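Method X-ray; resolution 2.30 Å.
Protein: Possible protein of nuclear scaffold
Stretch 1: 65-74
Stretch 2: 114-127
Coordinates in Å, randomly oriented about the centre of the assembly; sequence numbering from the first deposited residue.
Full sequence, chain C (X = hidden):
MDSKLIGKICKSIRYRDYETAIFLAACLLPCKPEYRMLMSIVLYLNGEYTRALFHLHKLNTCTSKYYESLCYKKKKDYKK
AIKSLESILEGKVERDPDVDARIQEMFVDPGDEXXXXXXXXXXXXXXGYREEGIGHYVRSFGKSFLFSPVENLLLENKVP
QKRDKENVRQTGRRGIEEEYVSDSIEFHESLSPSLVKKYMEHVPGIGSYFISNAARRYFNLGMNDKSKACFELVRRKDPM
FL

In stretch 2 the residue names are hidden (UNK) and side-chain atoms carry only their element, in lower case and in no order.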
# COMPACT_ATOMS: atom_id res chain seq x y z
N LYS C 65 9.71 -12.58 -7.54
CA LYS C 65 10.86 -12.67 -6.64
C LYS C 65 11.06 -11.37 -5.89
O LYS C 65 11.44 -11.36 -4.72
CB LYS C 65 12.11 -13.06 -7.42
CG LYS C 65 12.14 -14.52 -7.80
CD LYS C 65 12.05 -15.40 -6.57
CE LYS C 65 12.11 -16.88 -6.95
NZ LYS C 65 11.97 -17.78 -5.77
N TYR C 66 10.77 -10.26 -6.55
CA TYR C 66 10.82 -8.96 -5.87
C TYR C 66 9.81 -8.86 -4.72
O TYR C 66 10.19 -8.57 -3.58
CB TYR C 66 10.67 -7.81 -6.87
CG TYR C 66 10.88 -6.46 -6.24
CD1 TYR C 66 12.14 -6.04 -5.84
CD2 TYR C 66 9.80 -5.62 -6.02
CE1 TYR C 66 12.32 -4.83 -5.24
CE2 TYR C 66 9.98 -4.39 -5.44
CZ TYR C 66 11.24 -4.01 -5.04
OH TYR C 66 11.38 -2.79 -4.46
N TYR C 67 8.53 -9.13 -4.99
CA TYR C 67 7.53 -9.11 -3.92
C TYR C 67 7.83 -10.19 -2.87
O TYR C 67 7.53 -10.04 -1.69
CB TYR C 67 6.10 -9.25 -4.47
CG TYR C 67 5.56 -7.91 -4.88
CD1 TYR C 67 5.77 -7.42 -6.15
CD2 TYR C 67 4.91 -7.11 -3.97
CE1 TYR C 67 5.31 -6.16 -6.51
CE2 TYR C 67 4.45 -5.85 -4.32
CZ TYR C 67 4.66 -5.38 -5.59
OH TYR C 67 4.18 -4.14 -5.95
N GLU C 68 8.46 -11.26 -3.31
CA GLU C 68 8.84 -12.28 -2.39
C GLU C 68 9.80 -11.71 -1.36
O GLU C 68 9.60 -11.87 -0.15
CB GLU C 68 9.49 -13.43 -3.15
CG GLU C 68 9.37 -14.75 -2.46
CD GLU C 68 9.90 -15.89 -3.31
OE1 GLU C 68 9.29 -16.20 -4.37
OE2 GLU C 68 10.92 -16.47 -2.91
N SER C 69 10.84 -11.02 -1.85
CA SER C 69 11.81 -10.35 -0.99
C SER C 69 11.14 -9.34 -0.06
O SER C 69 11.44 -9.30 1.12
CB SER C 69 12.89 -9.66 -1.84
OG SER C 69 14.02 -9.34 -1.04
N LEU C 70 10.19 -8.56 -0.58
CA LEU C 70 9.47 -7.61 0.28
C LEU C 70 8.74 -8.32 1.42
O LEU C 70 8.80 -7.86 2.57
CB LEU C 70 8.47 -6.77 -0.51
CG LEU C 70 8.97 -5.93 -1.67
CD1 LEU C 70 7.79 -5.18 -2.32
CD2 LEU C 70 10.06 -4.96 -1.18
N CYS C 71 8.04 -9.42 1.09
CA CYS C 71 7.26 -10.15 2.09
C CYS C 71 8.18 -10.74 3.12
O CYS C 71 7.91 -10.68 4.31
CB CYS C 71 6.42 -11.28 1.44
SG CYS C 71 5.10 -10.74 0.33
N TYR C 72 9.28 -11.33 2.66
CA TYR C 72 10.31 -11.85 3.55
C TYR C 72 10.89 -10.79 4.47
O TYR C 72 11.14 -11.06 5.64
CB TYR C 72 11.42 -12.55 2.77
CG TYR C 72 11.05 -13.95 2.31
CD1 TYR C 72 10.44 -14.84 3.18
CD2 TYR C 72 11.33 -14.38 1.02
CE1 TYR C 72 10.09 -16.14 2.77
CE2 TYR C 72 10.99 -15.65 0.60
CZ TYR C 72 10.38 -16.52 1.48
OH TYR C 72 10.05 -17.79 1.06
N LYS C 73 11.09 -9.59 3.94
CA LYS C 73 11.63 -8.50 4.73
C LYS C 73 10.65 -8.08 5.82
O LYS C 73 11.03 -7.84 6.96
CB LYS C 73 12.01 -7.32 3.83
CG LYS C 73 12.67 -6.14 4.56
CD LYS C 73 13.02 -5.02 3.58
CE LYS C 73 13.65 -3.83 4.30
NZ LYS C 73 12.68 -3.21 5.23
N LYS C 74 9.37 -7.99 5.47
CA LYS C 74 8.34 -7.69 6.47
C LYS C 74 8.35 -8.72 7.59
O LYS C 74 8.08 -8.41 8.75
CB LYS C 74 6.96 -7.68 5.83
CG LYS C 74 6.69 -6.51 4.93
CD LYS C 74 6.72 -5.22 5.70
CE LYS C 74 6.45 -4.06 4.77
NZ LYS C 74 6.37 -2.76 5.51
N UNK C 114 18.69 -0.17 -9.45
CA UNK C 114 18.83 0.68 -8.27
C UNK C 114 17.99 0.13 -7.12
O UNK C 114 18.48 0.00 -5.99
c UNK C 114 18.38 2.12 -8.56
c UNK C 114 17.24 2.52 -10.78
o UNK C 114 16.33 3.29 -10.43
c UNK C 114 18.54 2.53 -10.00
o UNK C 114 17.15 1.75 -11.76
N UNK C 115 16.74 -0.20 -7.42
CA UNK C 115 15.79 -0.72 -6.43
C UNK C 115 16.22 -2.04 -5.77
O UNK C 115 16.02 -2.22 -4.58
c UNK C 115 12.70 2.95 -7.95
c UNK C 115 13.79 0.47 -7.37
c UNK C 115 12.64 2.45 -6.66
c UNK C 115 13.85 0.98 -8.65
c UNK C 115 13.20 1.23 -6.37
c UNK C 115 14.40 -0.85 -7.05
c UNK C 115 13.32 2.22 -8.94
N UNK C 116 16.82 -2.94 -6.55
CA UNK C 116 17.33 -4.21 -6.03
C UNK C 116 18.58 -4.03 -5.16
O UNK C 116 18.67 -4.61 -4.08
c UNK C 116 14.60 -5.45 -10.18
c UNK C 116 14.27 -5.58 -8.85
c UNK C 116 15.25 -5.50 -7.88
c UNK C 116 16.58 -5.28 -8.23
c UNK C 116 16.89 -5.15 -9.57
c UNK C 116 15.91 -5.24 -10.55
c UNK C 116 17.65 -5.20 -7.18
N UNK C 117 19.53 -3.23 -5.63
CA UNK C 117 20.76 -2.95 -4.87
C UNK C 117 20.45 -2.21 -3.58
O UNK C 117 21.08 -2.45 -2.55
c UNK C 117 21.74 -2.13 -5.72
o UNK C 117 23.51 -4.79 -7.52
c UNK C 117 22.25 -2.86 -6.95
o UNK C 117 23.52 -4.16 -5.42
c UNK C 117 23.16 -4.02 -6.60
N UNK C 118 19.45 -1.32 -3.64
CA UNK C 118 19.02 -0.58 -2.46
C UNK C 118 18.44 -1.52 -1.41
O UNK C 118 18.83 -1.47 -0.24
o UNK C 118 17.41 1.06 -1.70
c UNK C 118 17.98 0.47 -2.85
N UNK C 119 17.53 -2.38 -1.84
CA UNK C 119 16.88 -3.34 -0.96
C UNK C 119 17.92 -4.32 -0.44
O UNK C 119 17.92 -4.70 0.72
c UNK C 119 14.54 -4.66 -1.05
c UNK C 119 14.65 -6.15 -0.91
c UNK C 119 15.78 -4.07 -1.74
c UNK C 119 14.21 -3.98 0.30
N UNK C 120 18.81 -4.73 -1.33
CA UNK C 120 19.94 -5.57 -0.98
C UNK C 120 20.83 -4.88 0.08
O UNK C 120 21.37 -5.54 0.97
c UNK C 120 20.73 -5.83 -2.25
c UNK C 120 20.45 -8.38 -1.92
c UNK C 120 21.21 -7.44 -4.17
c UNK C 120 21.11 -7.24 -2.66
N UNK C 121 20.93 -3.57 0.01
CA UNK C 121 21.73 -2.83 0.97
C UNK C 121 21.07 -2.91 2.33
O UNK C 121 21.74 -3.18 3.34
N UNK C 122 19.77 -2.66 2.36
CA UNK C 122 18.98 -2.74 3.59
C UNK C 122 19.05 -4.12 4.23
O UNK C 122 19.26 -4.25 5.44
o UNK C 122 18.28 -0.15 3.12
c UNK C 122 17.51 -2.39 3.32
c UNK C 122 17.32 -0.94 2.92
o UNK C 122 16.22 -0.58 2.42
N UNK C 123 18.89 -5.15 3.40
CA UNK C 123 18.95 -6.52 3.87
C UNK C 123 20.31 -6.89 4.46
O UNK C 123 20.35 -7.46 5.56
c UNK C 123 18.54 -7.50 2.75
c UNK C 123 16.04 -7.65 3.26
c UNK C 123 16.85 -7.95 0.89
c UNK C 123 17.10 -7.25 2.23
N UNK C 124 21.41 -6.59 3.75
CA UNK C 124 22.77 -6.85 4.27
C UNK C 124 22.95 -6.15 5.59
O UNK C 124 23.39 -6.76 6.55
s UNK C 124 23.99 -7.30 1.80
c UNK C 124 23.87 -6.36 3.32
N UNK C 125 22.57 -4.88 5.63
CA UNK C 125 22.64 -4.09 6.86
C UNK C 125 21.84 -4.71 8.00
O UNK C 125 22.37 -4.95 9.08
o UNK C 125 23.04 -1.99 5.74
c UNK C 125 22.15 -2.66 6.63
c UNK C 125 22.08 -1.92 7.95
N UNK C 126 20.55 -4.95 7.77
CA UNK C 126 19.69 -5.49 8.81
C UNK C 126 20.19 -6.86 9.24
O UNK C 126 19.92 -7.32 10.35
c UNK C 126 18.27 -5.62 8.29
c UNK C 126 16.99 -3.90 9.53
c UNK C 126 16.32 -4.51 7.19
c UNK C 126 17.48 -4.33 8.16
N UNK C 127 20.93 -7.51 8.35
CA UNK C 127 21.36 -8.88 8.53
C UNK C 127 22.76 -8.94 9.16
O UNK C 127 23.30 -10.02 9.44
o UNK C 127 21.35 -11.01 7.33
c UNK C 127 21.31 -9.61 7.18

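Position 114 carries three side-chain carbons, the third bearing two oxygens, and it lies out of reach of stretch 1: Glu114. Position 115 has one carbon leading to a six-carbon ring. Its CA-to-CB bond points toward stretch 1, yet the ring leads away, so the approach is made by CB, 4.4 Å from Tyr66 OH; with no oxygen on the ring, this is Phe115. Position 116 repeats that pattern, but here CA-to-CB runs sideways and the ring swings back to meet the ring of Tyr66, centroid to centroid 5.8 Å with planes at 70°. It is Phe116, whose CE1 lies 3.7 Å from Tyr66 CD1, an oblique pair.

Position 117, three carbons ending in two oxygens, makes no contact: Glu117. Position 118, one carbon and one oxygen, is likewise uninvolved: Ser118.

Position 119 has four carbons forked at the second and points toward stretch 1, reaching three residues there. This is Leu119: CD1 lies 3.3 Å from Ser69 OG, CD2 3.6 Å from Lys73 CD, and CG 4.5 Å from Leu70 CD2. Position 120 has the same four-carbon fork but points away: Leu120. Position 121 has no side-chain atoms and is Gly121; its carbonyl O accepts a hydrogen bond from the side-chain oxygen of position 125.

Position 122, two carbons with two oxygens on the second, points toward stretch 1: Asp122, with CB 4.2 Å from Lys73 CE. Position 123, again four carbons forked at the second, starts sideways and turns inward. As Leu123, it places CD1 3.7 Å from Ser69 OG and CD2 3.9 Å from Lys73 CG.

Position 124 has one carbon and one sulfur: Cys124, out of reach. Position 125, a carbon carrying one oxygen and one carbon, is Thr125; OG1 donates to Gly121 O at 3.0 Å. Position 126, four carbons forked at the second, points toward stretch 1 from an exposed site: Leu126, with CD1 4.0 Å from Lys73 CE. Position 127, one carbon and one oxygen, is Ser127, beyond contact.

The two helices run in nearly the same direction, at 25°, with axes 11.8 Å apart at closest approach. No hydrogen bond joins them; packing alone links these stretches, burying 398 Å² in total. The rule at one end is an aromatic pair, and at the other a lysine used for its carbons: extended through chi3, Lys73 sits as a knob among Leu119, Asp122, Leu123 and Leu126. Between them, Ser69 supplies a small surface for two leucines, its hydroxyl satisfied elsewhere in the structure.

Stretch 2 114-127: EFFESLLGDLCTLS
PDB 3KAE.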